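Local coordinates for protein geranyl diphosphate synthase small subunit (Antirrhinum majus, PDB 3QKC) that probably serves as the regulatory small subunit of geranyl diphosphate synthase, pairing with a large subunit that makes geranyl diphosphate from isopentenyl and dimethylallyl diphosphates, at residues Leu161-Leu166 / Glu170-Val175; Glu151-Gly156 / Gly181-Cys186; Gly217-Asn222 / Gly228-Leu233; Asn86-Asp91 / Asn106-Thr111; Ala71-Leu76 / Ile142-Val147. One frame throughout, in Å; residues are numbered along the deposited sequence.

Contact 1. Residues Leu161-Leu166 / Glu170-Val175; sequences LGLNQL and ELIEYV
The connection between helix 153-160 and helix 169-195 folds back over the first turns of the latter, with Gly162, Leu163 and Leu166 laid beside Leu171 and Ile172 in an apolar surface patch. Gly162 is the centre of an inverse gamma turn, marked by a weak bond from Leu163 N to Leu161 O (2.9 Å). The turn leaves Gly162 O 3.6 Å from Leu171 CD2, a van der Waals contact of a carbonyl with a methyl group. The same CD2 lies 4.3 Å from Leu163 CD1, and Asn164 OD1 comes to 4.2 Å of it, so this one methyl is touched by three consecutive residues of the loop.

Leu163 does most of its work through one branch. With CG anti to the backbone N (chi1 -152°), CD1 swings in to meet Ile172 CG1 at 4.1 Å, the two side chains crossing at about a right angle. Ile172 stretches beyond CG1 (chi2 165°), which carries CD1 to 4.1 Å from Leu166 CA; here the partner is backbone, since the Leu166 side chain leaves in another direction. The 204 Å² buried between the segments comes from van der Waals contacts in which Leu171 and Ile172 meet side-chain and backbone atoms of the loop.

Ile172 also meets Lys221 and Phe226 in loops beyond the segments, whereas Leu171 and Val175 lean on His159 of helix 153-160, and Leu161 touches Asn106 of the second subunit.

Contact 2. Residues Glu151-Gly156 / Gly181-Cys186; sequences EGIVEG and GTLHAC
Thr182 faces Gly152 at the closest backbone approach of this contact, with the two CA atoms 5.5 Å apart. Its branches straddle the glycine: CG2 and OG1 each lie 3.9 Å from Gly152 CA. CG2 is anti to the backbone N and OG1 beside it (chi1 -53°), an orientation that turns both toward the glycine. A side chain at position 152 would begin only 3.2 Å from Thr182 CG2, so the tight spacing fits the absence of one. The other first-shell contact joins two methyl groups, Ile153 CD1 and Leu183 CD2, at 4.1 Å, where the side chains cross obliquely.

Thr182 OG1 is also near Glu151 O, at 3.9 Å, but does not bond to it. The hydroxyl is held within its own helix by the carbonyls of Lys177 and Lys178, while Glu151 O is bonded by Lys178 NZ. The polar atoms at this narrow point thus have partners beside the packing surface.

Further out, Gly152 is the N-cap of helix 153-160 and its carbonyl receives Gly156 N at 3.1 Å. Its phi/psi of -133°/-121° is a conformation that glycine adopts far more readily than other residues, so the same residue serves both the turn into the helix and the close passage past Thr182.

Helix 169-195 is walled at this level by Val147 of helix 134-148, which Thr182 and Leu183 touch, and Leu183 extends to Ala49 of helix 48-59 and to Val74 and His78 of helix 68-85.

Contact 3. Residues Gly217-Asn222 / Gly228-Leu233; sequences GLLGKN and GRIKEL
Apolar contacts join Leu218 and Leu219 to Ile230 and Leu233. Ile230 sends two atoms across: CG1 lies 3.9 Å from Leu218 CD1, and CD1 lies 3.8 Å from Leu219 CD1 and close to Leu218 CB as well. Leu218 and Ile230 slide past each other in opposite directions, alongside rather than end-on, whereas Leu219 crosses Ile230 at a slant. Leu218 holds CG anti to its carbonyl carbon (chi1 -75°), and its CD1 also reaches Leu233 CD1 at 4.2 Å.

These leucines and Ile230 close a helical hairpin in which the chain leaves helix 199-219, turns, and runs back as helix 227-241. In the backbone, Leu218 O receives both Lys221 N (3.0 Å) and Asn222 N, and Asn222 takes a positive phi of 61°. Asn222 ND2 reaches back to Leu219 O at 3.3 Å, nearly in its own amide plane and on a carbonyl lone pair.

Charged interactions centre on Arg229 of helix 227-241. Arg229 NH1 pairs with Glu232 OE2 at 2.8 Å, one turn ahead, while Arg229 NE bridges to Glu173 of helix 169-195. Leu233 CG sits 3.7 Å above one face of the guanidinium, offset toward its rim. Two carboxylates and this leucine together restrict how the group can turn. Leu233 also touches Tyr211, Thr214 and Val215 of helix 199-219.

Contact 4. Residues Asn86-Asp91 / Asn106-Thr111; sequences NLPLTD and NIELLT
Leu87 reaches the side of helix 105-126 by its two methyl groups, which divide between Glu108 and Leu109. From CB the chain runs to CG, held anti to the backbone N (chi1 179°), and this extension brings the fork to the helix although the CB bond itself points neither at it nor from it. At the tip, CD1 touches Glu108 at both ends: Glu108 CB at 3.8 Å and Glu108 OE1 at 3.7 Å. CD2 goes to the neighbouring residue, resting 4.0 Å from Leu109 CB and the same distance from Leu109 CD1.

Glu108 lies along Leu87 in the opposite sense, its chain extended beyond CG (chi2 175°). OE1 is also 3.7 Å from Pro88 CD, so this oxygen has apolar neighbours in both Leu87 and Pro88, while OE2 is bonded to His101 ND1. In active trans-prenyltransferases the first aspartate-rich motif (DDxxxxD) begins at the end of the corresponding helix; here Asn86 probably stands in place of its second aspartate and Asp91 at its last, consistent with a subunit whose own catalysis is impaired. An alanine in place of Leu87 would lose both methyl contacts and would probably leave a gap beside Leu109 and the stem of Glu108, with the carboxylate less restrained on that side.

Within the helix, Ile107 O accepts from Thr111 N and from Thr111 OG1 (2.7 Å), which approach opposite faces of the carbonyl plane. Leu109 packs on Leu109 of the second subunit, and Leu89 O bonds to Thr90 OG1 of that subunit.

Contact 5. Residues Ala71-Leu76 / Ile142-Val147; sequences AAAVHL and IELTRV
Helices 68-85 and 134-148 approach with Val74 and Leu144 nearest, their CA atoms 7.1 Å apart, and bury 105 Å² between these segments. A single methyl spans the gap: Leu144 CD2 lies 3.7 Å from Ala73 CB and 3.8 Å from Val74 CG2. Leu144 holds CG anti to its carbonyl carbon (chi1 -68°), which sends the branched end across to two consecutive residues of the facing helix. Val74 turns CG2 to the same methyl, crossing Leu144 at about a right angle. Ala73 offers just its CB, and that small side chain is consistent with the close spacing of the backbones.

Thr145 and Glu143 find polar partners away from this surface. Thr145 OG1 donates to Ile142 O at 2.7 Å, from the same face of the carbonyl plane as Arg146 N, so one oxygen takes two donors. Glu143 makes a salt bridge to Arg206 of helix 199-219.

The contact belongs to the buried centre of the all-helical prenyltransferase fold. Leu144 also touches Leu120 and Met123 of helix 105-126, Val74 meets Ala49 and Ser50 of helix 48-59, and Ala71 and Ala72 abut helix 5-24.

Contacts 2 and 5 form the inner pair, their centres 10 Å apart, joined where Ile153 N bonds to Val147 O (2.8 Å) and Val147 CG2 packs at 3.4 Å on Leu183 CA. Helix 169-195 carries this outward to contact 1, 15 Å from contact 2, through Tyr174 OH and Glu155 OE1 at 2.8 Å. Contact 3 has its centre 13 Å from that of contact 1, linked by packing of Ile172 CG2 on Lys221 CG (3.9 Å) as well as by charge. Contact 4 stands apart, 21 to 23 Å from contacts 1, 2 and 5 between centres, at the probable counterpart of the first aspartate-rich motif of active prenyltransferases. It touches the second subunit, as do contacts 1, 2 and 5.

Contact 1. Residues Leu161-Leu166 / Glu170-Val175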
# COMPACT_ATOMS: atom_id res chain seq x y z
N LEU A 161 0.30 5.49 -20.83
CA LEU A 161 1.04 4.59 -21.70
C LEU A 161 0.72 4.77 -23.19
O LEU A 161 1.63 4.84 -24.02
CB LEU A 161 0.82 3.13 -21.26
CG LEU A 161 1.55 2.76 -19.97
CD1 LEU A 161 1.24 1.32 -19.57
CD2 LEU A 161 3.05 2.97 -20.10
N GLY A 162 -0.57 4.87 -23.53
CA GLY A 162 -1.00 5.11 -24.92
C GLY A 162 -0.91 6.57 -25.35
O GLY A 162 -1.85 7.11 -25.93
N LEU A 163 0.24 7.20 -25.09
CA LEU A 163 0.39 8.65 -25.26
C LEU A 163 0.89 9.10 -26.64
O LEU A 163 1.48 8.32 -27.39
CB LEU A 163 1.28 9.23 -24.16
CG LEU A 163 1.03 10.69 -23.76
CD1 LEU A 163 -0.43 10.94 -23.34
CD2 LEU A 163 2.01 11.14 -22.67
N ASN A 164 0.62 10.38 -26.94
CA ASN A 164 0.96 11.03 -28.21
C ASN A 164 1.47 12.46 -27.96
O ASN A 164 1.23 13.03 -26.89
CB ASN A 164 -0.26 11.04 -29.14
CG ASN A 164 -1.14 9.80 -28.98
OD1 ASN A 164 -2.21 9.85 -28.35
ND2 ASN A 164 -0.69 8.67 -29.51
N GLN A 165 2.16 13.03 -28.95
CA GLN A 165 2.81 14.34 -28.83
C GLN A 165 1.83 15.51 -28.81
O GLN A 165 1.47 16.04 -29.87
CB GLN A 165 3.80 14.57 -29.99
CG GLN A 165 4.54 13.33 -30.48
CD GLN A 165 4.53 13.20 -31.99
OE1 GLN A 165 4.74 14.18 -32.71
NE2 GLN A 165 4.27 12.00 -32.47
N LEU A 166 1.38 15.91 -27.61
CA LEU A 166 0.49 17.08 -27.45
C LEU A 166 -0.78 17.01 -28.32
O LEU A 166 -1.45 18.03 -28.56
CB LEU A 166 1.29 18.39 -27.67
CG LEU A 166 0.79 19.65 -28.40
CD1 LEU A 166 -0.10 20.53 -27.51
CD2 LEU A 166 1.96 20.47 -28.96
N GLU A 170 -7.76 15.69 -24.32
CA GLU A 170 -8.69 15.15 -23.31
C GLU A 170 -8.09 13.98 -22.55
O GLU A 170 -8.33 13.82 -21.36
CB GLU A 170 -10.02 14.71 -23.95
CG GLU A 170 -10.95 15.85 -24.35
CD GLU A 170 -10.82 16.27 -25.81
OE1 GLU A 170 -9.97 15.69 -26.54
OE2 GLU A 170 -11.57 17.17 -26.23
N LEU A 171 -7.30 13.17 -23.26
CA LEU A 171 -6.58 12.04 -22.69
C LEU A 171 -5.47 12.55 -21.78
O LEU A 171 -5.22 11.96 -20.73
CB LEU A 171 -5.99 11.14 -23.79
CG LEU A 171 -4.89 10.13 -23.43
CD1 LEU A 171 -5.39 9.08 -22.45
CD2 LEU A 171 -4.27 9.46 -24.66
N ILE A 172 -4.81 13.64 -22.18
CA ILE A 172 -3.77 14.28 -21.37
C ILE A 172 -4.37 14.86 -20.09
O ILE A 172 -3.88 14.57 -18.99
CB ILE A 172 -2.98 15.35 -22.15
CG1 ILE A 172 -2.10 14.69 -23.21
CG2 ILE A 172 -2.12 16.20 -21.21
CD1 ILE A 172 -1.56 15.65 -24.26
N GLU A 173 -5.43 15.65 -20.24
CA GLU A 173 -6.16 16.17 -19.09
C GLU A 173 -6.60 15.05 -18.15
O GLU A 173 -6.41 15.16 -16.94
CB GLU A 173 -7.38 17.00 -19.51
CG GLU A 173 -8.05 17.71 -18.33
CD GLU A 173 -9.16 18.67 -18.73
OE1 GLU A 173 -9.36 18.92 -19.94
OE2 GLU A 173 -9.85 19.17 -17.81
N TYR A 174 -7.17 13.98 -18.70
CA TYR A 174 -7.63 12.85 -17.90
C TYR A 174 -6.51 12.27 -17.05
O TYR A 174 -6.72 11.93 -15.88
CB TYR A 174 -8.24 11.73 -18.77
CG TYR A 174 -8.78 10.56 -17.95
CD1 TYR A 174 -9.87 10.72 -17.11
CD2 TYR A 174 -8.17 9.30 -18.01
CE1 TYR A 174 -10.37 9.67 -16.36
CE2 TYR A 174 -8.67 8.24 -17.25
CZ TYR A 174 -9.77 8.43 -16.42
OH TYR A 174 -10.29 7.39 -15.67
N VAL A 175 -5.33 12.12 -17.65
CA VAL A 175 -4.16 11.63 -16.94
C VAL A 175 -3.77 12.57 -15.79
O VAL A 175 -3.45 12.10 -14.69
CB VAL A 175 -2.98 11.36 -17.92
CG1 VAL A 175 -1.65 11.24 -17.18
CG2 VAL A 175 -3.27 10.11 -18.76

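Contact 2. Residues Glu151-Gly156 / Gly181-Cys186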
# COMPACT_ATOMS: atom_id res chain seq x y z
N GLU A 151 -8.55 4.15 -8.81
CA GLU A 151 -9.35 5.36 -8.89
C GLU A 151 -8.44 6.54 -9.14
O GLU A 151 -8.91 7.62 -9.49
CB GLU A 151 -10.13 5.60 -7.59
CG GLU A 151 -11.17 4.52 -7.25
CD GLU A 151 -12.17 4.98 -6.19
OE1 GLU A 151 -12.58 4.15 -5.35
OE2 GLU A 151 -12.56 6.16 -6.20
N GLY A 152 -7.14 6.32 -8.98
CA GLY A 152 -6.19 7.40 -8.97
C GLY A 152 -4.96 7.19 -9.81
O GLY A 152 -5.06 6.98 -11.02
N ILE A 153 -3.79 7.24 -9.16
CA ILE A 153 -2.52 7.34 -9.87
C ILE A 153 -2.27 6.23 -10.89
O ILE A 153 -1.78 6.50 -11.98
CB ILE A 153 -1.33 7.44 -8.89
CG1 ILE A 153 -1.29 8.82 -8.23
CG2 ILE A 153 -0.00 7.21 -9.62
CD1 ILE A 153 -0.40 8.87 -7.02
N VAL A 154 -2.59 4.99 -10.52
CA VAL A 154 -2.32 3.82 -11.36
C VAL A 154 -3.27 3.80 -12.59
O VAL A 154 -2.88 3.36 -13.67
CB VAL A 154 -2.29 2.50 -10.50
CG1 VAL A 154 -2.44 1.28 -11.35
CG2 VAL A 154 -0.96 2.41 -9.67
N GLU A 155 -4.49 4.30 -12.41
CA GLU A 155 -5.41 4.53 -13.53
C GLU A 155 -4.75 5.51 -14.51
O GLU A 155 -4.65 5.24 -15.71
CB GLU A 155 -6.76 5.11 -13.06
CG GLU A 155 -8.05 4.37 -13.50
CD GLU A 155 -8.26 4.23 -15.01
OE1 GLU A 155 -9.28 4.77 -15.54
OE2 GLU A 155 -7.43 3.55 -15.67
N GLY A 156 -4.28 6.64 -13.98
CA GLY A 156 -3.57 7.65 -14.76
C GLY A 156 -2.37 7.10 -15.50
O GLY A 156 -2.22 7.29 -16.70
N GLY A 181 -4.34 15.34 -9.99
CA GLY A 181 -5.68 15.66 -9.53
C GLY A 181 -6.09 14.87 -8.31
O GLY A 181 -6.50 15.43 -7.29
N THR A 182 -6.00 13.54 -8.41
CA THR A 182 -6.45 12.68 -7.32
C THR A 182 -5.55 12.85 -6.10
O THR A 182 -6.04 12.81 -4.96
CB THR A 182 -6.56 11.20 -7.76
OG1 THR A 182 -7.37 11.12 -8.94
CG2 THR A 182 -7.22 10.35 -6.68
N LEU A 183 -4.26 13.07 -6.32
CA LEU A 183 -3.35 13.30 -5.19
C LEU A 183 -3.74 14.53 -4.37
O LEU A 183 -3.81 14.45 -3.14
CB LEU A 183 -1.89 13.37 -5.64
CG LEU A 183 -0.76 12.90 -4.72
CD1 LEU A 183 -1.08 11.67 -3.91
CD2 LEU A 183 0.47 12.64 -5.57
N HIS A 184 -4.06 15.64 -5.03
CA HIS A 184 -4.51 16.84 -4.29
C HIS A 184 -5.88 16.64 -3.61
O HIS A 184 -6.09 17.05 -2.46
CB HIS A 184 -4.53 18.05 -5.22
CG HIS A 184 -3.16 18.59 -5.54
ND1 HIS A 184 -2.26 17.91 -6.33
CD2 HIS A 184 -2.56 19.76 -5.20
CE1 HIS A 184 -1.16 18.64 -6.46
NE2 HIS A 184 -1.32 19.77 -5.79
N ALA A 185 -6.81 16.00 -4.33
CA ALA A 185 -8.13 15.69 -3.81
C ALA A 185 -8.03 14.92 -2.48
O ALA A 185 -8.64 15.30 -1.48
CB ALA A 185 -8.94 14.90 -4.84
N CYS A 186 -7.21 13.88 -2.48
CA CYS A 186 -6.93 13.06 -1.31
C CYS A 186 -6.29 13.87 -0.18
O CYS A 186 -6.70 13.77 0.99
CB CYS A 186 -6.03 11.90 -1.70
SG CYS A 186 -5.35 11.00 -0.29

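Contact 3. Residues Gly217-Asn222 / Gly228-Leu233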
# COMPACT_ATOMS: atom_id res chain seq x y z
N GLY A 217 -1.02 19.31 -12.54
CA GLY A 217 -0.73 18.35 -13.60
C GLY A 217 -0.54 18.98 -14.97
O GLY A 217 0.46 18.71 -15.64
N LEU A 218 -1.50 19.80 -15.39
CA LEU A 218 -1.49 20.42 -16.71
C LEU A 218 -0.29 21.34 -16.94
O LEU A 218 0.31 21.34 -18.03
CB LEU A 218 -2.78 21.20 -16.96
CG LEU A 218 -4.05 20.39 -17.27
CD1 LEU A 218 -5.27 21.30 -17.28
CD2 LEU A 218 -3.93 19.62 -18.58
N LEU A 219 0.05 22.12 -15.92
CA LEU A 219 1.24 22.97 -15.94
C LEU A 219 2.50 22.15 -16.17
O LEU A 219 3.39 22.56 -16.90
CB LEU A 219 1.37 23.76 -14.64
CG LEU A 219 0.84 25.20 -14.58
CD1 LEU A 219 -0.62 25.32 -15.01
CD2 LEU A 219 1.03 25.73 -13.16
N GLY A 220 2.55 20.97 -15.55
CA GLY A 220 3.67 20.03 -15.68
C GLY A 220 3.81 19.39 -17.06
O GLY A 220 4.78 18.65 -17.30
N LYS A 221 2.84 19.65 -17.93
CA LYS A 221 2.92 19.32 -19.35
C LYS A 221 3.46 20.52 -20.12
O LYS A 221 4.29 20.37 -21.03
CB LYS A 221 1.55 18.91 -19.90
CG LYS A 221 1.40 17.41 -20.21
CD LYS A 221 1.48 16.52 -18.96
CE LYS A 221 1.54 15.06 -19.37
NZ LYS A 221 1.54 14.15 -18.20
N ASN A 222 2.96 21.70 -19.75
CA ASN A 222 3.40 23.00 -20.27
C ASN A 222 3.23 23.20 -21.79
O ASN A 222 3.88 24.07 -22.38
CB ASN A 222 4.85 23.30 -19.83
CG ASN A 222 5.07 24.78 -19.53
OD1 ASN A 222 5.74 25.48 -20.28
ND2 ASN A 222 4.49 25.25 -18.42
N GLY A 228 -7.28 27.88 -21.58
CA GLY A 228 -8.72 28.02 -21.34
C GLY A 228 -9.27 27.05 -20.31
O GLY A 228 -10.10 27.42 -19.46
N ARG A 229 -8.81 25.80 -20.37
CA ARG A 229 -9.19 24.78 -19.40
C ARG A 229 -8.66 25.14 -18.00
O ARG A 229 -9.36 24.95 -17.00
CB ARG A 229 -8.69 23.40 -19.83
CG ARG A 229 -9.62 22.22 -19.53
CD ARG A 229 -10.63 22.50 -18.43
NE ARG A 229 -11.19 21.28 -17.87
CZ ARG A 229 -12.38 21.19 -17.28
NH1 ARG A 229 -13.16 22.26 -17.16
NH2 ARG A 229 -12.80 20.03 -16.80
N ILE A 230 -7.44 25.67 -17.94
CA ILE A 230 -6.84 26.05 -16.67
C ILE A 230 -7.64 27.15 -15.94
O ILE A 230 -7.92 27.00 -14.75
CB ILE A 230 -5.33 26.37 -16.81
CG1 ILE A 230 -4.54 25.06 -16.80
CG2 ILE A 230 -4.85 27.28 -15.68
CD1 ILE A 230 -3.32 25.05 -17.71
N LYS A 231 -8.03 28.21 -16.66
CA LYS A 231 -8.89 29.25 -16.07
C LYS A 231 -10.26 28.70 -15.69
O LYS A 231 -10.81 29.05 -14.64
CB LYS A 231 -9.03 30.45 -17.02
CG LYS A 231 -9.08 31.79 -16.27
CD LYS A 231 -9.95 32.84 -16.96
CE LYS A 231 -11.33 32.95 -16.31
NZ LYS A 231 -11.26 33.28 -14.84
N GLU A 232 -10.82 27.84 -16.54
CA GLU A 232 -12.03 27.09 -16.24
C GLU A 232 -11.93 26.36 -14.88
O GLU A 232 -12.77 26.56 -13.99
CB GLU A 232 -12.28 26.10 -17.39
CG GLU A 232 -13.68 25.51 -17.51
CD GLU A 232 -13.91 24.79 -18.85
OE1 GLU A 232 -13.31 25.21 -19.88
OE2 GLU A 232 -14.69 23.81 -18.89
N LEU A 233 -10.88 25.55 -14.69
CA LEU A 233 -10.69 24.78 -13.45
C LEU A 233 -10.36 25.63 -12.22
O LEU A 233 -10.85 25.36 -11.13
CB LEU A 233 -9.65 23.66 -13.62
CG LEU A 233 -10.08 22.44 -14.44
CD1 LEU A 233 -8.88 21.81 -15.13
CD2 LEU A 233 -10.82 21.39 -13.62

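Contact 4. Residues Asn86-Asp91 / Asn106-Thr111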
# COMPACT_ATOMS: atom_id res chain seq x y z
N ASN A 86 9.79 6.40 -13.22
CA ASN A 86 11.12 6.64 -13.76
C ASN A 86 11.94 5.39 -13.71
O ASN A 86 13.11 5.40 -14.06
CB ASN A 86 11.80 7.77 -13.00
CG ASN A 86 11.18 9.13 -13.30
OD1 ASN A 86 11.55 9.78 -14.28
ND2 ASN A 86 10.26 9.57 -12.47
N LEU A 87 11.32 4.29 -13.30
CA LEU A 87 11.98 3.00 -13.23
C LEU A 87 12.35 2.43 -14.62
O LEU A 87 11.47 2.20 -15.46
CB LEU A 87 11.09 2.03 -12.47
CG LEU A 87 11.57 0.60 -12.30
CD1 LEU A 87 12.85 0.60 -11.51
CD2 LEU A 87 10.49 -0.19 -11.56
N PRO A 88 13.65 2.21 -14.87
CA PRO A 88 14.06 1.60 -16.16
C PRO A 88 13.60 0.15 -16.28
O PRO A 88 14.00 -0.70 -15.48
CB PRO A 88 15.59 1.66 -16.11
CG PRO A 88 15.91 2.68 -15.09
CD PRO A 88 14.82 2.57 -14.05
N LEU A 89 12.77 -0.13 -17.28
CA LEU A 89 12.32 -1.49 -17.54
C LEU A 89 13.12 -2.12 -18.69
O LEU A 89 14.23 -1.67 -19.00
CB LEU A 89 10.82 -1.50 -17.86
CG LEU A 89 9.86 -1.09 -16.72
CD1 LEU A 89 8.45 -0.96 -17.25
CD2 LEU A 89 9.93 -2.08 -15.55
N THR A 90 12.56 -3.16 -19.30
CA THR A 90 13.11 -3.76 -20.52
C THR A 90 13.39 -2.67 -21.54
O THR A 90 14.51 -2.56 -22.04
CB THR A 90 12.15 -4.85 -21.09
OG1 THR A 90 12.70 -6.14 -20.82
CG2 THR A 90 11.94 -4.71 -22.60
N ASP A 91 12.37 -1.86 -21.83
CA ASP A 91 12.48 -0.78 -22.81
C ASP A 91 12.54 0.61 -22.16
O ASP A 91 11.90 1.56 -22.64
CB ASP A 91 11.33 -0.89 -23.82
CG ASP A 91 9.96 -0.88 -23.16
OD1 ASP A 91 9.87 -1.04 -21.92
OD2 ASP A 91 8.96 -0.70 -23.89
N ASN A 106 16.30 -2.87 -9.85
CA ASN A 106 15.69 -3.84 -8.94
C ASN A 106 15.43 -3.24 -7.55
O ASN A 106 14.41 -3.54 -6.93
CB ASN A 106 16.49 -5.16 -8.84
CG ASN A 106 17.98 -4.95 -8.54
OD1 ASN A 106 18.39 -3.87 -8.12
ND2 ASN A 106 18.78 -5.99 -8.76
N ILE A 107 16.36 -2.40 -7.10
CA ILE A 107 16.28 -1.72 -5.81
C ILE A 107 15.21 -0.63 -5.79
O ILE A 107 14.49 -0.47 -4.82
CB ILE A 107 17.66 -1.11 -5.44
CG1 ILE A 107 18.75 -2.19 -5.35
CG2 ILE A 107 17.59 -0.27 -4.16
CD1 ILE A 107 18.45 -3.29 -4.36
N GLU A 108 15.14 0.14 -6.87
CA GLU A 108 14.06 1.12 -7.00
C GLU A 108 12.69 0.46 -7.00
O GLU A 108 11.73 1.03 -6.47
CB GLU A 108 14.25 1.98 -8.25
CG GLU A 108 15.42 2.95 -8.14
CD GLU A 108 15.67 3.73 -9.43
OE1 GLU A 108 15.11 3.33 -10.49
OE2 GLU A 108 16.40 4.74 -9.40
N LEU A 109 12.59 -0.73 -7.59
CA LEU A 109 11.30 -1.44 -7.66
C LEU A 109 10.79 -1.82 -6.27
O LEU A 109 9.67 -1.52 -5.91
CB LEU A 109 11.40 -2.69 -8.54
CG LEU A 109 10.23 -3.70 -8.55
CD1 LEU A 109 8.96 -3.10 -9.20
CD2 LEU A 109 10.65 -4.95 -9.28
N LEU A 110 11.64 -2.46 -5.48
CA LEU A 110 11.23 -2.88 -4.16
C LEU A 110 11.09 -1.72 -3.18
O LEU A 110 10.21 -1.75 -2.31
CB LEU A 110 12.17 -3.99 -3.65
CG LEU A 110 13.63 -3.73 -3.35
CD1 LEU A 110 13.77 -3.20 -1.93
CD2 LEU A 110 14.40 -5.02 -3.51
N THR A 111 11.93 -0.70 -3.32
CA THR A 111 11.81 0.47 -2.44
C THR A 111 10.48 1.16 -2.65
O THR A 111 9.87 1.65 -1.69
CB THR A 111 12.94 1.51 -2.64
OG1 THR A 111 14.21 0.89 -2.50
CG2 THR A 111 12.82 2.60 -1.58

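Contact 5. Residues Ala71-Leu76 / Ile142-Val147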
# COMPACT_ATOMS: atom_id res chain seq x y z
N ALA A 71 -0.19 14.10 5.58
CA ALA A 71 0.56 14.92 4.64
C ALA A 71 1.81 14.20 4.18
O ALA A 71 2.16 14.27 3.00
CB ALA A 71 0.91 16.26 5.27
N ALA A 72 2.46 13.50 5.11
CA ALA A 72 3.66 12.72 4.86
C ALA A 72 3.35 11.48 4.03
O ALA A 72 4.12 11.11 3.13
CB ALA A 72 4.30 12.31 6.20
N ALA A 73 2.22 10.83 4.34
CA ALA A 73 1.77 9.70 3.54
C ALA A 73 1.49 10.14 2.09
O ALA A 73 1.85 9.43 1.14
CB ALA A 73 0.53 9.04 4.17
N VAL A 74 0.91 11.33 1.93
CA VAL A 74 0.62 11.85 0.59
C VAL A 74 1.93 12.00 -0.19
O VAL A 74 2.03 11.57 -1.35
CB VAL A 74 -0.16 13.18 0.65
CG1 VAL A 74 -0.18 13.87 -0.72
CG2 VAL A 74 -1.58 12.95 1.16
N HIS A 75 2.93 12.59 0.47
CA HIS A 75 4.24 12.77 -0.12
C HIS A 75 4.81 11.43 -0.54
O HIS A 75 5.30 11.31 -1.65
CB HIS A 75 5.20 13.49 0.84
CG HIS A 75 6.62 13.53 0.35
ND1 HIS A 75 7.04 14.34 -0.69
CD2 HIS A 75 7.72 12.84 0.74
CE1 HIS A 75 8.33 14.15 -0.91
NE2 HIS A 75 8.76 13.25 -0.05
N LEU A 76 4.71 10.43 0.32
CA LEU A 76 5.22 9.08 0.04
C LEU A 76 4.50 8.37 -1.11
O LEU A 76 5.15 7.70 -1.93
CB LEU A 76 5.20 8.21 1.31
CG LEU A 76 6.25 8.61 2.39
CD1 LEU A 76 5.85 8.06 3.75
CD2 LEU A 76 7.67 8.15 2.04
N ILE A 142 -8.69 5.19 3.90
CA ILE A 142 -9.52 4.96 2.73
C ILE A 142 -9.18 5.95 1.62
O ILE A 142 -8.99 5.54 0.46
CB ILE A 142 -11.02 5.02 3.07
CG1 ILE A 142 -11.41 3.81 3.90
CG2 ILE A 142 -11.84 5.06 1.80
CD1 ILE A 142 -12.55 4.06 4.88
N GLU A 143 -9.04 7.22 1.99
CA GLU A 143 -8.68 8.28 1.03
C GLU A 143 -7.33 8.03 0.36
O GLU A 143 -7.21 8.20 -0.85
CB GLU A 143 -8.64 9.66 1.69
CG GLU A 143 -9.99 10.30 1.88
CD GLU A 143 -10.76 10.45 0.59
OE1 GLU A 143 -10.23 11.00 -0.39
OE2 GLU A 143 -11.92 10.04 0.57
N LEU A 144 -6.33 7.69 1.16
CA LEU A 144 -4.99 7.44 0.66
C LEU A 144 -4.90 6.17 -0.19
O LEU A 144 -4.15 6.14 -1.15
CB LEU A 144 -3.97 7.38 1.81
CG LEU A 144 -3.76 8.71 2.53
CD1 LEU A 144 -3.75 8.55 4.06
CD2 LEU A 144 -2.50 9.40 2.03
N THR A 145 -5.64 5.12 0.17
CA THR A 145 -5.67 3.90 -0.65
C THR A 145 -6.32 4.17 -2.00
O THR A 145 -5.96 3.55 -3.02
CB THR A 145 -6.42 2.75 0.05
OG1 THR A 145 -7.77 3.13 0.31
CG2 THR A 145 -5.73 2.32 1.34
N ARG A 146 -7.25 5.12 -2.01
CA ARG A 146 -7.99 5.50 -3.21
C ARG A 146 -7.09 6.24 -4.20
O ARG A 146 -7.22 6.09 -5.41
CB ARG A 146 -9.19 6.37 -2.81
CG ARG A 146 -10.24 6.57 -3.89
CD ARG A 146 -11.43 7.45 -3.44
NE ARG A 146 -11.13 8.88 -3.27
CZ ARG A 146 -10.88 9.74 -4.26
NH1 ARG A 146 -10.85 9.32 -5.53
NH2 ARG A 146 -10.63 11.03 -3.99
N VAL A 147 -6.16 7.03 -3.68
CA VAL A 147 -5.28 7.83 -4.52
C VAL A 147 -4.21 7.00 -5.24
O VAL A 147 -3.84 7.28 -6.38
CB VAL A 147 -4.63 9.00 -3.74
CG1 VAL A 147 -3.52 8.52 -2.82
CG2 VAL A 147 -4.11 10.05 -4.70